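PDB 4W8Z: CRISPR system Cmr subunit Cmr1-1 from Pyrococcus furiosus, which binds RNA as a subunit of the type III-B Cmr ribonucleoprotein complex, which it caps together with Cmr6, in CRISPR adaptive immunity against mobile genetic elements. Local coordinates for residues F12-T18 with G164-R170; I38-M42 with K79-T83. All blocks are in the same frame, centred on the assembly; numbering follows the deposited sequence.

Contact 1 of 2, residues F12-T18 with G164-R170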
loop_
_atom_site.group_PDB
_atom_site.type_symbol
_atom_site.label_atom_id
_atom_site.label_comp_id
_atom_site.label_asym_id
_atom_site.label_seq_id
_atom_site.Cartn_x
_atom_site.Cartn_y
_atom_site.Cartn_z
ATOM N N PHE A 12 15.607 12.127 -1.383
ATOM C CA PHE A 12 15.085 11.161 -2.343
ATOM C C PHE A 12 14.325 11.821 -3.486
ATOM O O PHE A 12 13.647 12.829 -3.294
ATOM C CB PHE A 12 14.148 10.163 -1.654
ATOM C CG PHE A 12 14.800 9.351 -0.579
ATOM C CD1 PHE A 12 15.354 8.117 -0.866
ATOM C CD2 PHE A 12 14.850 9.817 0.725
ATOM C CE1 PHE A 12 15.952 7.366 0.121
ATOM C CE2 PHE A 12 15.449 9.070 1.718
ATOM C CZ PHE A 12 16.000 7.844 1.416
ATOM N N GLU A 13 14.436 11.240 -4.674
ATOM C CA GLU A 13 13.502 11.536 -5.751
ATOM C C GLU A 13 12.714 10.276 -6.069
ATOM O O GLU A 13 13.291 9.262 -6.463
ATOM C CB GLU A 13 14.221 12.039 -7.003
ATOM C CG GLU A 13 14.245 13.548 -7.146
ATOM C CD GLU A 13 14.485 13.991 -8.580
ATOM O OE1 GLU A 13 15.277 14.938 -8.793
ATOM O OE2 GLU A 13 13.874 13.392 -9.493
ATOM N N ILE A 14 11.401 10.325 -5.877
ATOM C CA ILE A 14 10.565 9.187 -6.236
ATOM C C ILE A 14 9.747 9.508 -7.481
ATOM O O ILE A 14 9.477 10.668 -7.781
ATOM C CB ILE A 14 9.631 8.762 -5.082
ATOM C CG1 ILE A 14 8.438 9.712 -4.962
ATOM C CG2 ILE A 14 10.406 8.681 -3.778
ATOM C CD1 ILE A 14 7.435 9.303 -3.897
ATOM N N GLU A 15 9.384 8.470 -8.222
ATOM C CA GLU A 15 8.649 8.634 -9.463
ATOM C C GLU A 15 7.433 7.713 -9.473
ATOM O O GLU A 15 7.496 6.581 -8.985
ATOM C CB GLU A 15 9.560 8.345 -10.659
ATOM C CG GLU A 15 8.864 8.375 -12.008
ATOM C CD GLU A 15 9.801 8.049 -13.160
ATOM O OE1 GLU A 15 10.884 8.669 -13.247
ATOM O OE2 GLU A 15 9.458 7.164 -13.974
ATOM N N SER A 16 6.323 8.205 -10.016
ATOM C CA SER A 16 5.115 7.401 -10.141
ATOM C C SER A 16 5.268 6.334 -11.225
ATOM O O SER A 16 5.648 6.629 -12.360
ATOM C CB SER A 16 3.907 8.288 -10.448
ATOM O OG SER A 16 3.692 9.229 -9.412
ATOM N N ILE A 17 4.978 5.090 -10.864
ATOM C CA ILE A 17 4.932 4.004 -11.832
ATOM C C ILE A 17 3.530 3.911 -12.422
ATOM O O ILE A 17 3.358 3.676 -13.619
ATOM C CB ILE A 17 5.325 2.667 -11.191
ATOM C CG1 ILE A 17 6.818 2.661 -10.861
ATOM C CG2 ILE A 17 4.968 1.504 -12.100
ATOM C CD1 ILE A 17 7.231 1.534 -9.943
ATOM N N THR A 18 2.526 4.110 -11.574
ATOM C CA THR A 18 1.137 4.124 -12.013
ATOM C C THR A 18 0.519 5.498 -11.783
ATOM O O THR A 18 1.078 6.318 -11.052
ATOM C CB THR A 18 0.295 3.063 -11.277
ATOM O OG1 THR A 18 0.467 3.209 -9.860
ATOM C CG2 THR A 18 0.712 1.662 -11.692
ATOM N N GLY A 164 -0.732 5.076 -7.600
ATOM C CA GLY A 164 0.249 5.673 -6.717
ATOM C C GLY A 164 1.390 4.759 -6.320
ATOM O O GLY A 164 2.032 4.971 -5.290
ATOM N N SER A 165 1.652 3.738 -7.130
ATOM C CA SER A 165 2.852 2.933 -6.937
ATOM C C SER A 165 4.079 3.760 -7.302
ATOM O O SER A 165 4.095 4.443 -8.324
ATOM C CB SER A 165 2.798 1.657 -7.768
ATOM O OG SER A 165 1.877 0.736 -7.215
ATOM N N MET A 166 5.104 3.695 -6.459
ATOM C CA MET A 166 6.274 4.548 -6.604
ATOM C C MET A 166 7.569 3.762 -6.760
ATOM O O MET A 166 7.656 2.595 -6.377
ATOM C CB MET A 166 6.384 5.478 -5.395
ATOM C CG MET A 166 5.157 6.347 -5.192
ATOM S SD MET A 166 5.048 7.646 -6.434
ATOM C CE MET A 166 3.308 8.047 -6.345
ATOM N N LYS A 167 8.576 4.417 -7.330
ATOM C CA LYS A 167 9.934 3.885 -7.334
ATOM C C LYS A 167 10.910 5.015 -7.035
ATOM O O LYS A 167 10.590 6.186 -7.237
ATOM C CB LYS A 167 10.266 3.221 -8.673
ATOM C CG LYS A 167 10.630 4.185 -9.791
ATOM C CD LYS A 167 10.687 3.452 -11.115
ATOM C CE LYS A 167 11.758 4.018 -12.017
ATOM N NZ LYS A 167 12.023 3.105 -13.170
ATOM N N ILE A 168 12.089 4.664 -6.535
ATOM C CA ILE A 168 13.135 5.649 -6.280
ATOM C C ILE A 168 14.043 5.766 -7.496
ATOM O O ILE A 168 14.689 4.794 -7.880
ATOM C CB ILE A 168 13.974 5.276 -5.045
ATOM C CG1 ILE A 168 13.100 5.276 -3.790
ATOM C CG2 ILE A 168 15.141 6.230 -4.884
ATOM C CD1 ILE A 168 13.814 4.787 -2.551
ATOM N N VAL A 169 14.089 6.943 -8.111
ATOM C CA VAL A 169 14.938 7.128 -9.284
ATOM C C VAL A 169 16.358 7.526 -8.886
ATOM O O VAL A 169 17.325 7.033 -9.459
ATOM C CB VAL A 169 14.358 8.177 -10.262
ATOM C CG1 VAL A 169 13.264 7.556 -11.112
ATOM C CG2 VAL A 169 13.836 9.390 -9.518
ATOM N N ARG A 170 16.487 8.410 -7.904
ATOM C CA ARG A 170 17.804 8.739 -7.376
ATOM C C ARG A 170 17.706 9.241 -5.946
ATOM O O ARG A 170 16.673 9.772 -5.528
ATOM C CB ARG A 170 18.506 9.777 -8.248
ATOM C CG ARG A 170 17.947 11.182 -8.134
ATOM C CD ARG A 170 18.713 12.130 -9.040
ATOM N NE ARG A 170 18.646 11.695 -10.431
ATOM C CZ ARG A 170 17.703 12.082 -11.281
ATOM N NH1 ARG A 170 16.759 12.922 -10.880
ATOM N NH2 ARG A 170 17.707 11.635 -12.529
#
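A beta bulge lets a strand pair shift register by one residue and keep its hydrogen bonds, as in 12-18 and 164-170, on the first and last strands (8-16, 166-172) of a ferredoxin-like RAMP domain. At Val-169, the extra residue, Glu-13 N donates to Arg-170 O (2.8 Å) and Glu-13 O accepts from Val-169 N (3.0 Å); beyond it Glu-15 and Lys-167 pair regularly (N to O 2.8 and 2.9 Å) and Ile-17 N donates to Ser-165 O (2.8 Å). Val-169 fills the hollow between two glutamates, CG2 3.7 Å from Glu-13 CB. On the other face Met-166 folds over its neighbours, SD 3.9 Å from Ile-14 CD1 and CE 3.3 Å from Ser-16 OG, itself hydrogen-bonded to Thr-20 OG1. Ile-168 CD1 meets Phe-12 CD1 at 4.0 Å. Glu-13 OE2 bridges Arg-170 NH1 (3.2 Å). The sheet thus packs a mostly apolar face under helix 136-152, while Arg-128, Arg-126 and Glu-290 balance Glu-13, Glu-15 and Lys-167 on the opposite one.

Contact 2 of 2, residues I38-M42 with K79-T83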
loop_
_atom_site.group_PDB
_atom_site.type_symbol
_atom_site.label_atom_id
_atom_site.label_comp_id
_atom_site.label_asym_id
_atom_site.label_seq_id
_atom_site.Cartn_x
_atom_site.Cartn_y
_atom_site.Cartn_z
ATOM N N ILE A 38 2.307 11.377 1.229
ATOM C CA ILE A 38 3.590 10.738 1.479
ATOM C C ILE A 38 3.923 10.756 2.971
ATOM O O ILE A 38 4.333 9.739 3.532
ATOM C CB ILE A 38 4.713 11.417 0.683
ATOM C CG1 ILE A 38 4.446 11.265 -0.815
ATOM C CG2 ILE A 38 6.067 10.830 1.050
ATOM C CD1 ILE A 38 5.586 11.734 -1.688
ATOM N N LYS A 39 3.726 11.906 3.612
ATOM C CA LYS A 39 3.953 12.030 5.049
ATOM C C LYS A 39 3.034 11.095 5.828
ATOM O O LYS A 39 3.460 10.435 6.775
ATOM C CB LYS A 39 3.738 13.472 5.513
ATOM C CG LYS A 39 4.577 14.503 4.780
ATOM C CD LYS A 39 4.470 15.861 5.455
ATOM C CE LYS A 39 5.116 16.948 4.619
ATOM N NZ LYS A 39 5.000 18.279 5.278
ATOM N N GLY A 40 1.771 11.040 5.417
ATOM C CA GLY A 40 0.784 10.211 6.087
ATOM C C GLY A 40 1.056 8.729 5.924
ATOM O O GLY A 40 0.902 7.951 6.868
ATOM N N ALA A 41 1.470 8.338 4.723
ATOM C CA ALA A 41 1.764 6.942 4.434
ATOM C C ALA A 41 3.039 6.466 5.135
ATOM O O ALA A 41 3.123 5.311 5.557
ATOM C CB ALA A 41 1.877 6.734 2.941
ATOM N N MET A 42 4.025 7.353 5.250
ATOM C CA MET A 42 5.243 7.062 6.005
ATOM C C MET A 42 4.898 6.773 7.459
ATOM O O MET A 42 5.392 5.810 8.052
ATOM C CB MET A 42 6.234 8.228 5.923
ATOM C CG MET A 42 6.995 8.322 4.610
ATOM S SD MET A 42 8.096 9.750 4.558
ATOM C CE MET A 42 9.100 9.441 6.007
ATOM N N LYS A 79 11.833 16.388 10.274
ATOM C CA LYS A 79 11.188 17.303 9.340
ATOM C C LYS A 79 11.108 16.676 7.951
ATOM O O LYS A 79 12.134 16.386 7.336
ATOM C CB LYS A 79 11.941 18.633 9.275
ATOM C CG LYS A 79 11.330 19.644 8.317
ATOM C CD LYS A 79 12.277 20.806 8.061
ATOM C CE LYS A 79 11.707 21.775 7.039
ATOM N NZ LYS A 79 12.727 22.763 6.584
ATOM N N ILE A 80 9.890 16.469 7.461
ATOM C CA ILE A 80 9.685 15.859 6.150
ATOM C C ILE A 80 9.203 16.884 5.135
ATOM O O ILE A 80 8.152 17.494 5.316
ATOM C CB ILE A 80 8.664 14.710 6.216
ATOM C CG1 ILE A 80 9.087 13.681 7.267
ATOM C CG2 ILE A 80 8.495 14.070 4.845
ATOM C CD1 ILE A 80 8.023 12.659 7.584
ATOM N N SER A 81 9.968 17.068 4.065
ATOM C CA SER A 81 9.609 18.033 3.033
ATOM C C SER A 81 9.341 17.346 1.701
ATOM O O SER A 81 10.194 16.629 1.179
ATOM C CB SER A 81 10.715 19.074 2.879
ATOM O OG SER A 81 11.008 19.673 4.128
ATOM N N VAL A 82 8.149 17.564 1.157
ATOM C CA VAL A 82 7.762 16.942 -0.102
ATOM C C VAL A 82 7.379 18.000 -1.131
ATOM O O VAL A 82 6.400 18.723 -0.952
ATOM C CB VAL A 82 6.572 15.973 0.078
ATOM C CG1 VAL A 82 6.357 15.171 -1.188
ATOM C CG2 VAL A 82 6.793 15.046 1.266
ATOM N N THR A 83 8.152 18.097 -2.205
ATOM C CA THR A 83 7.808 19.007 -3.290
ATOM C C THR A 83 7.693 18.241 -4.602
ATOM O O THR A 83 8.624 17.541 -5.001
ATOM C CB THR A 83 8.845 20.146 -3.444
ATOM O OG1 THR A 83 10.157 19.589 -3.562
ATOM C CG2 THR A 83 8.801 21.083 -2.242
#
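Met-42 lays its terminal methyl over the tip of Ile-80, with CE 3.7 Å from Ile-80 CD1, and so brings the first turn of helix 38-54 onto strand 79-84. One turn earlier, Ile-38 makes the matching contact further along the strand, its CD1 3.6 Å from CG1 of Val-82. The two helix residues are four positions apart, joined by the hydrogen bond from Met-42 N to Ile-38 O (3.0 Å), and the two strand residues are two apart, so the helical and extended repeats bring both pairs together. Lys-39 flanks both pairs on the outer side, its stem lying across the strand between Ile-80 and Val-82, with CG standing 3.9 Å from Ile-80 CG2 and 4.2 Å from Val-82 CG2, while CE comes within 3.2 Å of Ile-80 O. An exposed lysine can thus serve as hydrocarbon cover. This is helix-on-sheet packing of the ferredoxin-like fold found in RAMP proteins: the first core helix rests on one face of a four-stranded antiparallel sheet, and the strand it meets here is at the sheet's edge. The two short axes approach to 9.8 Å at an angle of 137°, a gap filled by side chains. Alternation along the strand decides which take part, since Ile-80 and Val-82 point toward the helix, whereas Lys-79 and Ser-81 point away. Inward, the second core helix of the beta-alpha-beta-beta-alpha-beta fold, 136-152, continues the apolar layer: its Leu-149 touches Ile-38, Ala-41 and Met-42, and Leu-131 of the adjacent strand 126-133 meets both Met-42 and Ile-80.

How the contacts relate
Both contacts belong to one four-stranded sheet and engage its two outermost strands, 166-172 in contact 1 and 79-84 in contact 2. Contact 1 is buried and joins strand to strand, so main-chain hydrogen bonds dominate, supplemented by charge on one face. Contact 2 lies nearer the surface and joins helix to strand; apolar side-chain tips and a lysine stem do the work, burying 280 Å² against 792 Å². Strand 8-16 leads along the chain to helix 38-54, and the contacts meet where Ile-14 CD1 touches Ile-38 CD1 at 3.8 Å. Helix 136-152 touches side chains of both, so a shared apolar layer covers that face of the sheet.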